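Local coordinates for protein putative transcriptional regulator (Methanosarcina mazei, PDB 3R0A) that probably binds DNA through a winged-helix fold as a dimeric transcriptional regulator, at the interface of chains A and B. Numbering follows the deposited sequence. Chains: chain A/B, Putative transcriptional regulator.

The interface of chains A and B. Residues chain A 5, 14, 17-18, 100; chain B 111, 115, 118.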
loop_
_atom_site.group_PDB
_atom_site.type_symbol
_atom_site.label_atom_id
_atom_site.label_comp_id
_atom_site.label_asym_id
_atom_site.label_seq_id
_atom_site.Cartn_x
_atom_site.Cartn_y
_atom_site.Cartn_z
ATOM N N ILE A 5 -8.210 6.296 -5.350
ATOM C CA ILE A 5 -7.641 4.972 -5.514
ATOM C C ILE A 5 -7.998 4.049 -4.347
ATOM O O ILE A 5 -8.295 4.485 -3.224
ATOM C CB ILE A 5 -6.106 4.983 -5.736
ATOM C CG1 ILE A 5 -5.398 5.905 -4.736
ATOM C CG2 ILE A 5 -5.786 5.401 -7.138
ATOM C CD1 ILE A 5 -4.945 5.205 -3.463
ATOM N N VAL A 14 -6.123 10.095 -4.026
ATOM C CA VAL A 14 -4.715 10.042 -4.388
ATOM C C VAL A 14 -3.873 11.149 -3.758
ATOM O O VAL A 14 -2.691 10.942 -3.496
ATOM C CB VAL A 14 -4.546 10.019 -5.894
ATOM C CG1 VAL A 14 -3.120 9.590 -6.266
ATOM C CG2 VAL A 14 -5.536 9.013 -6.461
ATOM N N VAL A 17 -2.824 10.596 -0.375
ATOM C CA VAL A 17 -1.754 9.620 -0.386
ATOM C C VAL A 17 -0.418 10.308 -0.597
ATOM O O VAL A 17 0.590 9.909 -0.007
ATOM C CB VAL A 17 -2.009 8.526 -1.444
ATOM C CG1 VAL A 17 -0.805 7.651 -1.627
ATOM C CG2 VAL A 17 -3.207 7.671 -1.043
ATOM N N ILE A 18 -0.427 11.364 -1.411
ATOM C CA ILE A 18 0.751 12.206 -1.593
ATOM C C ILE A 18 1.044 13.017 -0.339
ATOM O O ILE A 18 2.185 13.054 0.106
ATOM C CB ILE A 18 0.589 13.137 -2.815
ATOM C CG1 ILE A 18 0.511 12.275 -4.076
ATOM C CG2 ILE A 18 1.730 14.132 -2.914
ATOM C CD1 ILE A 18 -0.127 13.002 -5.207
ATOM N N ILE A 100 8.440 9.431 -4.133
ATOM C CA ILE A 100 7.141 9.016 -3.664
ATOM C C ILE A 100 7.085 7.488 -3.720
ATOM O O ILE A 100 6.626 6.837 -2.767
ATOM C CB ILE A 100 6.011 9.698 -4.466
ATOM C CG1 ILE A 100 6.015 11.205 -4.211
ATOM C CG2 ILE A 100 4.633 9.121 -4.057
ATOM C CD1 ILE A 100 4.973 12.018 -5.008
ATOM N N LEU B 111 -0.627 1.567 -7.531
ATOM C CA LEU B 111 -0.634 2.901 -6.894
ATOM C C LEU B 111 0.483 3.759 -7.529
ATOM O O LEU B 111 0.321 4.960 -7.751
ATOM C CB LEU B 111 -0.402 2.773 -5.376
ATOM C CG LEU B 111 -1.056 3.690 -4.314
ATOM C CD1 LEU B 111 -0.309 3.608 -2.974
ATOM C CD2 LEU B 111 -1.243 5.133 -4.707
ATOM N N LEU B 115 -0.144 7.345 -9.626
ATOM C CA LEU B 115 0.482 8.604 -9.265
ATOM C C LEU B 115 1.096 9.383 -10.430
ATOM O O LEU B 115 1.235 10.594 -10.345
ATOM C CB LEU B 115 1.496 8.409 -8.150
ATOM C CG LEU B 115 0.912 8.716 -6.773
ATOM C CD1 LEU B 115 0.229 7.526 -6.157
ATOM C CD2 LEU B 115 2.015 9.184 -5.876
ATOM N N TRP B 118 -1.236 11.396 -12.125
ATOM C CA TRP B 118 -1.564 12.507 -11.259
ATOM C C TRP B 118 -0.821 13.736 -11.737
ATOM O O TRP B 118 -1.433 14.780 -11.949
ATOM C CB TRP B 118 -1.234 12.214 -9.803
ATOM C CG TRP B 118 -1.448 13.408 -8.947
ATOM C CD1 TRP B 118 -2.643 13.976 -8.636
ATOM C CD2 TRP B 118 -0.442 14.212 -8.319
ATOM N NE1 TRP B 118 -2.455 15.070 -7.838
ATOM C CE2 TRP B 118 -1.112 15.247 -7.631
ATOM C CE3 TRP B 118 0.955 14.154 -8.263
ATOM C CZ2 TRP B 118 -0.429 16.226 -6.887
ATOM C CZ3 TRP B 118 1.636 15.128 -7.521
ATOM C CH2 TRP B 118 0.939 16.147 -6.845
#
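A:Ile18 and B:Trp118 meet end-on, the methyl CD1 of the isoleucine lying over the indole face, 3.2 Å from the centroid of the six-membered ring in a CH-pi contact. Followed outward from CB, A:Ile18 sends CG1 anti to its carbonyl carbon and beside the backbone N (chi1 -65°). CG1 then brushes B:Leu115 CD2 at 3.9 Å, and the two side chains run antiparallel as they pass. The nearly extended second torsion (chi2 159°) carries CD1 onward to the indole, where it lies 3.4 Å from CD2 of B:Trp118, an atom shared by both rings. An alanine in place of B:Trp118 would probably leave A:Ile18 CD1 without its aromatic floor and open a gap at this end of the patch. B:Leu115 is wedged between two chain A helices: its CD1 meets A:Val14 CG1 at 3.9 Å, while CD2 turns toward A:Ile18 and A:Ile100, whose modelled approach is too short to be trusted. One helical turn earlier, B:Leu111 presents CD2 to two partners. A:Ile5 CD1 comes to it at 3.9 Å, its side chain roughly perpendicular to the leucine, and A:Val17 CG1 at 4.0 Å. No polar group bonds across the patch, and the grip here is wholly apolar. B:Leu111, B:Leu115 and B:Trp118 line the C-terminal part of the long helix 93-119 of chain B, which packs against strand 4-7, helix 14-22 and helix 93-113 of chain A; the two-fold axis repeats the patch with the chains exchanged, consistent with a dimer joined through its terminal segments.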